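Long-range contact in uncharacterized protein (Nostoc punctiforme, PDB 2R3S), which is uncharacterized but probably acts as an O-methyltransferase, transferring methyl groups from S-adenosylmethionine: residues A[164-176]-A[183-196]. Numbering follows the deposited sequence. Where two conformers were deposited one is given.
With EDO (1,2-ethanediol), chain E.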
ATOM      1  N   ILE A 164      26.823 -31.096 -15.649  1.00 83.00           N
ATOM      2  CA  ILE A 164      27.458 -30.929 -14.343  1.00 83.43           C
ATOM      3  C   ILE A 164      27.014 -32.037 -13.372  1.00 83.68           C
ATOM      4  O   ILE A 164      25.859 -32.489 -13.423  1.00 84.51           O
ATOM      5  CB  ILE A 164      27.124 -29.546 -13.718  1.00 82.17           C
ATOM      6  N   GLU A 165      27.932 -32.481 -12.507  1.00 81.88           N
ATOM      7  CA  GLU A 165      27.574 -33.357 -11.383  1.00 80.75           C
ATOM      8  C   GLU A 165      28.499 -33.101 -10.181  1.00 77.50           C
ATOM      9  O   GLU A 165      29.653 -33.557 -10.166  1.00 78.72           O
ATOM     10  CB  GLU A 165      27.602 -34.844 -11.784  1.00 82.21           C
ATOM     11  CG  GLU A 165      26.815 -35.752 -10.807  1.00 86.24           C
ATOM     12  CD  GLU A 165      27.469 -37.110 -10.598  1.00 92.97           C
ATOM     13  OE1 GLU A 165      27.764 -37.769 -11.615  1.00 95.51           O
ATOM     14  OE2 GLU A 165      27.691 -37.510  -9.424  1.00 94.43           O
ATOM     15  N   PRO A 166      27.987 -32.394  -9.151  1.00 72.60           N
ATOM     16  CA  PRO A 166      28.859 -31.914  -8.090  1.00 68.21           C
ATOM     17  C   PRO A 166      29.118 -32.949  -7.010  1.00 65.00           C
ATOM     18  O   PRO A 166      28.275 -33.800  -6.713  1.00 63.52           O
ATOM     19  CB  PRO A 166      28.072 -30.752  -7.506  1.00 67.36           C
ATOM     20  CG  PRO A 166      26.674 -31.196  -7.625  1.00 70.42           C
ATOM     21  CD  PRO A 166      26.585 -32.023  -8.889  1.00 72.32           C
ATOM     22  N   LEU A 167      30.308 -32.881  -6.445  1.00 61.80           N
ATOM     23  CA  LEU A 167      30.610 -33.613  -5.250  1.00 59.27           C
ATOM     24  C   LEU A 167      30.722 -32.630  -4.084  1.00 53.98           C
ATOM     25  O   LEU A 167      30.518 -33.024  -2.939  1.00 54.92           O
ATOM     26  CB  LEU A 167      31.889 -34.461  -5.445  1.00 61.52           C
ATOM     27  CG  LEU A 167      31.946 -35.473  -6.625  1.00 63.19           C
ATOM     28  CD1 LEU A 167      33.118 -36.433  -6.418  1.00 65.46           C
ATOM     29  CD2 LEU A 167      30.671 -36.286  -6.834  1.00 58.07           C
ATOM     30  N   LYS A 168      31.023 -31.358  -4.357  1.00 46.80           N
ATOM     31  CA  LYS A 168      31.157 -30.373  -3.280  1.00 43.93           C
ATOM     32  C   LYS A 168      30.477 -29.026  -3.583  1.00 42.34           C
ATOM     33  O   LYS A 168      30.819 -28.347  -4.552  1.00 42.50           O
ATOM     34  CB  LYS A 168      32.631 -30.177  -2.931  1.00 42.82           C
ATOM     35  CG  LYS A 168      32.869 -29.714  -1.513  1.00 42.53           C
ATOM     36  CD  LYS A 168      34.333 -29.620  -1.184  1.00 39.98           C
ATOM     37  CE  LYS A 168      34.532 -28.912   0.142  1.00 40.01           C
ATOM     38  NZ  LYS A 168      35.948 -28.772   0.495  1.00 41.93           N
ATOM     39  N   VAL A 169      29.546 -28.638  -2.711  1.00 40.44           N
ATOM     40  CA  VAL A 169      28.647 -27.503  -2.931  1.00 37.96           C
ATOM     41  C   VAL A 169      28.722 -26.504  -1.768  1.00 35.30           C
ATOM     42  O   VAL A 169      28.698 -26.879  -0.608  1.00 35.39           O
ATOM     43  CB  VAL A 169      27.174 -27.968  -3.111  1.00 39.52           C
ATOM     44  CG1 VAL A 169      26.252 -26.772  -3.448  1.00 36.92           C
ATOM     45  CG2 VAL A 169      27.081 -29.031  -4.179  1.00 35.90           C
ATOM     46  N   LEU A 170      28.865 -25.234  -2.101  1.00 30.72           N
ATOM     47  CA  LEU A 170      28.813 -24.167  -1.135  1.00 31.42           C
ATOM     48  C   LEU A 170      27.520 -23.411  -1.422  1.00 33.81           C
ATOM     49  O   LEU A 170      27.245 -23.075  -2.592  1.00 32.40           O
ATOM     50  CB  LEU A 170      30.024 -23.236  -1.298  1.00 31.92           C
ATOM     51  CG  LEU A 170      30.272 -22.144  -0.268  1.00 30.22           C
ATOM     52  CD1 LEU A 170      30.581 -22.704   1.117  1.00 32.16           C
ATOM     53  CD2 LEU A 170      31.415 -21.233  -0.767  1.00 26.99           C
ATOM     54  N   ASP A 171      26.730 -23.172  -0.372  1.00 35.25           N
ATOM     55  CA  ASP A 171      25.483 -22.400  -0.470  1.00 34.02           C
ATOM     56  C   ASP A 171      25.607 -21.151   0.384  1.00 33.88           C
ATOM     57  O   ASP A 171      25.426 -21.221   1.589  1.00 31.79           O
ATOM     58  CB  ASP A 171      24.290 -23.252  -0.031  1.00 33.57           C
ATOM     59  CG  ASP A 171      22.935 -22.676  -0.482  1.00 40.59           C
ATOM     60  OD1 ASP A 171      22.904 -21.522  -0.972  1.00 31.59           O
ATOM     61  OD2 ASP A 171      21.896 -23.378  -0.318  1.00 33.84           O
ATOM     62  N   ILE A 172      25.911 -20.010  -0.255  1.00 33.57           N
ATOM     63  CA  ILE A 172      26.202 -18.760   0.444  1.00 33.91           C
ATOM     64  C   ILE A 172      24.928 -17.932   0.694  1.00 34.30           C
ATOM     65  O   ILE A 172      24.192 -17.607  -0.240  1.00 35.17           O
ATOM     66  CB  ILE A 172      27.245 -17.894  -0.337  1.00 34.53           C
ATOM     67  CG1 ILE A 172      28.584 -18.627  -0.438  1.00 39.83           C
ATOM     68  CG2 ILE A 172      27.438 -16.522   0.326  1.00 27.10           C
ATOM     69  CD1 ILE A 172      29.576 -17.956  -1.352  1.00 36.90           C
ATOM     70  N   SER A 173      24.745 -17.528   1.955  1.00 31.85           N
ATOM     71  CA  SER A 173      23.463 -17.114   2.537  1.00 31.64           C
ATOM     72  C   SER A 173      22.408 -18.183   2.279  1.00 32.06           C
ATOM     73  O   SER A 173      21.350 -17.929   1.713  1.00 34.61           O
ATOM     74  CB  SER A 173      23.014 -15.725   2.083  1.00 30.97           C
ATOM     75  OG  SER A 173      22.785 -15.716   0.699  1.00 33.94           O
ATOM     76  N   ALA A 174      22.726 -19.382   2.749  1.00 31.95           N
ATOM     77  CA  ALA A 174      21.878 -20.551   2.651  1.00 29.05           C
ATOM     78  C   ALA A 174      20.426 -20.319   3.143  1.00 29.92           C
ATOM     79  O   ALA A 174      19.492 -20.914   2.618  1.00 29.42           O
ATOM     80  CB  ALA A 174      22.544 -21.702   3.400  1.00 29.49           C
ATOM     81  N   SER A 175      20.229 -19.438   4.121  1.00 28.02           N
ATOM     82  CA  SER A 175      18.879 -19.103   4.575  1.00 28.55           C
ATOM     83  C   SER A 175      18.145 -20.381   5.000  1.00 28.99           C
ATOM     84  O   SER A 175      18.657 -21.128   5.828  1.00 30.60           O
ATOM     85  CB  SER A 175      18.152 -18.280   3.486  1.00 28.29           C
ATOM     86  OG  SER A 175      16.815 -18.003   3.831  1.00 27.18           O
ATOM     87  N   HIS A 176      16.946 -20.617   4.470  1.00 29.29           N
ATOM     88  CA  HIS A 176      16.211 -21.885   4.627  1.00 28.70           C
ATOM     89  C   HIS A 176      16.955 -23.145   4.174  1.00 29.84           C
ATOM     90  O   HIS A 176      16.523 -24.277   4.468  1.00 29.60           O
ATOM     91  CB  HIS A 176      14.892 -21.802   3.851  1.00 29.95           C
ATOM     92  CG  HIS A 176      15.041 -21.153   2.516  1.00 28.10           C
ATOM     93  ND1 HIS A 176      15.545 -21.822   1.425  1.00 30.37           N
ATOM     94  CD2 HIS A 176      14.833 -19.878   2.114  1.00 30.22           C
ATOM     95  CE1 HIS A 176      15.629 -20.994   0.403  1.00 29.94           C
ATOM     96  NE2 HIS A 176      15.216 -19.802   0.799  1.00 26.35           N
ATOM     97  N   VAL A 183      20.069 -29.668  -4.351  1.00 33.69           N
ATOM     98  CA  VAL A 183      21.246 -30.238  -5.013  1.00 35.05           C
ATOM     99  C   VAL A 183      21.538 -31.599  -4.349  1.00 36.39           C
ATOM    100  O   VAL A 183      21.664 -32.599  -5.027  1.00 37.14           O
ATOM    101  CB  VAL A 183      22.462 -29.272  -4.990  1.00 35.01           C
ATOM    102  CG1 VAL A 183      23.695 -29.938  -5.531  1.00 34.47           C
ATOM    103  CG2 VAL A 183      22.144 -28.006  -5.799  1.00 32.71           C
ATOM    104  N   ALA A 184      21.553 -31.648  -3.020  1.00 37.72           N
ATOM    105  CA  ALA A 184      21.802 -32.906  -2.296  1.00 37.51           C
ATOM    106  C   ALA A 184      20.756 -33.946  -2.617  1.00 39.20           C
ATOM    107  O   ALA A 184      21.098 -35.107  -2.825  1.00 38.80           O
ATOM    108  CB  ALA A 184      21.880 -32.666  -0.764  1.00 38.21           C
ATOM    109  N   GLN A 185      19.484 -33.544  -2.707  1.00 39.62           N
ATOM    110  CA  GLN A 185      18.387 -34.476  -3.009  0.50 40.41           C
ATOM    111  C   GLN A 185      18.583 -35.176  -4.353  1.00 42.62           C
ATOM    112  O   GLN A 185      18.258 -36.344  -4.502  1.00 43.26           O
ATOM    113  CB  GLN A 185      17.032 -33.744  -3.000  0.50 40.27           C
ATOM    114  CG  GLN A 185      15.890 -34.453  -3.750  0.50 39.95           C
ATOM    115  CD  GLN A 185      14.683 -33.561  -3.996  0.50 39.97           C
ATOM    116  OE1 GLN A 185      14.512 -32.533  -3.350  0.50 38.62           O
ATOM    117  NE2 GLN A 185      13.837 -33.962  -4.937  0.50 36.62           N
ATOM    118  N   HIS A 186      19.099 -34.448  -5.348  1.00 45.87           N
ATOM    119  CA  HIS A 186      19.253 -35.000  -6.716  1.00 47.25           C
ATOM    120  C   HIS A 186      20.631 -35.564  -7.024  1.00 46.61           C
ATOM    121  O   HIS A 186      20.828 -36.157  -8.074  1.00 47.07           O
ATOM    122  CB  HIS A 186      18.868 -33.948  -7.754  1.00 47.64           C
ATOM    123  CG  HIS A 186      17.433 -33.543  -7.662  1.00 55.44           C
ATOM    124  ND1 HIS A 186      16.399 -34.430  -7.878  1.00 61.27           N
ATOM    125  CD2 HIS A 186      16.855 -32.371  -7.310  1.00 59.92           C
ATOM    126  CE1 HIS A 186      15.248 -33.812  -7.695  1.00 66.39           C
ATOM    127  NE2 HIS A 186      15.498 -32.562  -7.344  1.00 64.44           N
ATOM    128  N   ASN A 187      21.573 -35.371  -6.106  1.00 45.93           N
ATOM    129  CA  ASN A 187      22.938 -35.829  -6.262  1.00 47.70           C
ATOM    130  C   ASN A 187      23.402 -36.522  -4.973  1.00 47.74           C
ATOM    131  O   ASN A 187      23.931 -35.866  -4.077  1.00 44.61           O
ATOM    132  CB  ASN A 187      23.851 -34.641  -6.590  1.00 48.45           C
ATOM    133  CG  ASN A 187      23.447 -33.922  -7.878  1.00 56.31           C
ATOM    134  OD1 ASN A 187      23.813 -34.348  -8.977  1.00 64.64           O
ATOM    135  ND2 ASN A 187      22.699 -32.815  -7.745  1.00 55.15           N
ATOM    136  N   PRO A 188      23.203 -37.854  -4.874  1.00 49.45           N
ATOM    137  CA  PRO A 188      23.560 -38.682  -3.708  1.00 49.09           C
ATOM    138  C   PRO A 188      25.004 -38.595  -3.198  1.00 49.70           C
ATOM    139  O   PRO A 188      25.259 -38.886  -2.032  1.00 50.14           O
ATOM    140  CB  PRO A 188      23.269 -40.100  -4.192  1.00 49.09           C
ATOM    141  CG  PRO A 188      22.194 -39.924  -5.186  1.00 52.49           C
ATOM    142  CD  PRO A 188      22.560 -38.670  -5.918  1.00 50.58           C
ATOM    143  N   ASN A 189      25.938 -38.187  -4.045  1.00 50.53           N
ATOM    144  CA  ASN A 189      27.331 -38.035  -3.625  1.00 50.65           C
ATOM    145  C   ASN A 189      27.728 -36.586  -3.346  1.00 50.60           C
ATOM    146  O   ASN A 189      28.905 -36.300  -3.124  1.00 52.07           O
ATOM    147  CB  ASN A 189      28.253 -38.626  -4.686  1.00 51.57           C
ATOM    148  CG  ASN A 189      27.865 -40.030  -5.062  1.00 51.67           C
ATOM    149  OD1 ASN A 189      27.753 -40.900  -4.196  1.00 56.04           O
ATOM    150  ND2 ASN A 189      27.635 -40.260  -6.351  1.00 54.29           N
ATOM    151  N   ALA A 190      26.764 -35.669  -3.351  1.00 48.77           N
ATOM    152  CA  ALA A 190      27.069 -34.274  -3.112  1.00 45.61           C
ATOM    153  C   ALA A 190      27.179 -34.046  -1.611  1.00 44.79           C
ATOM    154  O   ALA A 190      26.384 -34.574  -0.835  1.00 44.03           O
ATOM    155  CB  ALA A 190      25.995 -33.387  -3.723  1.00 45.02           C
ATOM    156  N   GLU A 191      28.180 -33.272  -1.210  1.00 42.91           N
ATOM    157  CA  GLU A 191      28.291 -32.772   0.147  1.00 43.56           C
ATOM    158  C   GLU A 191      28.055 -31.271   0.091  1.00 41.63           C
ATOM    159  O   GLU A 191      28.684 -30.582  -0.721  1.00 41.84           O
ATOM    160  CB  GLU A 191      29.682 -33.059   0.729  1.00 44.36           C
ATOM    161  CG  GLU A 191      30.014 -34.560   0.878  1.00 50.16           C
ATOM    162  CD  GLU A 191      29.336 -35.216   2.068  1.00 48.85           C
ATOM    163  OE1 GLU A 191      29.065 -34.522   3.073  1.00 43.44           O
ATOM    164  OE2 GLU A 191      29.076 -36.439   1.991  1.00 58.39           O
ATOM    165  N   ILE A 192      27.175 -30.777   0.967  1.00 39.16           N
ATOM    166  CA  ILE A 192      26.718 -29.389   0.959  1.00 36.10           C
ATOM    167  C   ILE A 192      27.256 -28.619   2.147  1.00 35.10           C
ATOM    168  O   ILE A 192      27.199 -29.075   3.291  1.00 37.11           O
ATOM    169  CB  ILE A 192      25.170 -29.276   1.007  1.00 35.07           C
ATOM    170  CG1 ILE A 192      24.497 -30.258   0.040  1.00 32.86           C
ATOM    171  CG2 ILE A 192      24.756 -27.862   0.724  1.00 35.30           C
ATOM    172  CD1 ILE A 192      24.912 -30.149  -1.428  1.00 36.17           C
ATOM    173  N   PHE A 193      27.793 -27.446   1.873  1.00 34.74           N
ATOM    174  CA  PHE A 193      28.248 -26.556   2.914  1.00 35.29           C
ATOM    175  C   PHE A 193      27.444 -25.267   2.841  1.00 33.86           C
ATOM    176  O   PHE A 193      27.479 -24.547   1.823  1.00 36.38           O
ATOM    177  CB  PHE A 193      29.750 -26.290   2.777  1.00 37.16           C
ATOM    178  CG  PHE A 193      30.579 -27.507   2.990  1.00 37.07           C
ATOM    179  CD1 PHE A 193      30.660 -28.473   2.004  1.00 36.99           C
ATOM    180  CD2 PHE A 193      31.255 -27.698   4.173  1.00 36.19           C
ATOM    181  CE1 PHE A 193      31.403 -29.627   2.190  1.00 42.07           C
ATOM    182  CE2 PHE A 193      32.004 -28.826   4.364  1.00 38.71           C
ATOM    183  CZ  PHE A 193      32.080 -29.801   3.358  1.00 39.54           C
ATOM    184  N   GLY A 194      26.730 -24.980   3.921  1.00 32.68           N
ATOM    185  CA  GLY A 194      25.912 -23.788   4.017  1.00 31.92           C
ATOM    186  C   GLY A 194      26.556 -22.721   4.838  1.00 32.66           C
ATOM    187  O   GLY A 194      26.998 -22.975   5.954  1.00 33.05           O
ATOM    188  N   VAL A 195      26.578 -21.506   4.301  1.00 32.22           N
ATOM    189  CA  VAL A 195      27.121 -20.360   5.010  1.00 32.11           C
ATOM    190  C   VAL A 195      26.011 -19.399   5.335  1.00 34.43           C
ATOM    191  O   VAL A 195      25.340 -18.908   4.432  1.00 36.62           O
ATOM    192  CB  VAL A 195      28.185 -19.613   4.137  1.00 30.72           C
ATOM    193  CG1 VAL A 195      28.733 -18.397   4.867  1.00 25.24           C
ATOM    194  CG2 VAL A 195      29.328 -20.550   3.744  1.00 29.71           C
ATOM    195  N   ASP A 196      25.802 -19.122   6.613  1.00 35.67           N
ATOM    196  CA  ASP A 196      24.896 -18.036   7.030  1.00 35.53           C
ATOM    197  C   ASP A 196      25.167 -17.708   8.489  1.00 34.85           C
ATOM    198  O   ASP A 196      26.051 -18.305   9.107  1.00 38.54           O
ATOM    199  CB  ASP A 196      23.418 -18.429   6.840  1.00 33.74           C
ATOM    200  CG  ASP A 196      22.537 -17.251   6.415  1.00 33.18           C
ATOM    201  OD1 ASP A 196      22.638 -16.169   7.036  1.00 32.15           O
ATOM    202  OD2 ASP A 196      21.724 -17.410   5.475  1.00 29.64           O
TER
HETATM  203  C1  EDO E 337      18.747 -16.097   0.623  1.00 44.54           C
HETATM  204  O1  EDO E 337      20.218 -16.165   0.555  1.00 26.91           O
HETATM  205  C2  EDO E 337      18.137 -15.281   1.776  1.00 41.59           C
HETATM  206  O2  EDO E 337      17.957 -13.871   1.549  1.00 44.17           O
HETATM  207  O   HOH W   1      25.885 -37.408  -6.882  1.00 49.31           O
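Val169 fits between Ile192 and Val183: CD1 of Ile192 lies 3.6 Å from CB of Val169, and CG2 of Val169 lies 3.8 Å from CG1 of Val183. Both torsions of Ile192 (chi1 -45°, chi2 -57°) fold its CD1 back over the neighbouring strand, which puts that methyl against Val169. Pro166 extends the patch, with CG against CG1 of Val183 and CD against OD1 of Asn187. The Asn187 amide is held by ND2, which donates to Val183 O at 2.9 Å nearly in the amide plane, tying the end of helix 178-186 to the turn 187-190.

On the other side of the sheet, CD1 of Leu170 reaches across to CG2 of Val195 (3.6 Å), and the extended Lys168 brings CE to CE1 of Phe193 at an oblique approach. Lys168 NZ is 5.3 Å from the centroid of that ring, at most a weak cation-pi attraction, and its hydrogen bond goes to Asn231 O.

Between these two layers, strands 168-172 and 191-196 run parallel, 19° apart, joined by a ladder from Glu191 N to Leu167 O through to Val195 N to Asp171 O, the last almost straight. Strand 168-172 is an internal strand, since Leu170 also bonds to strand 233-239.

Beyond the ladder the chain turns at Ser173. The methyl of Ala174 sits 4.0 Å from CA of Gly194, where there is no side chain to hold it off. Asp196 OD2 accepts Ser175 N at 2.9 Å on its anti side, while Asp171 OD2 accepts Gly180 N.

This beta-alpha-beta unit supplies the first two strands of the sheet of a Rossmann-like methyltransferase domain. Apolar contacts on both faces hold the strands together, whereas Asp171 and Asp196 accept backbone N-H groups and would restrain the turn after strand 168-172, which in relatives borders the S-adenosylmethionine site.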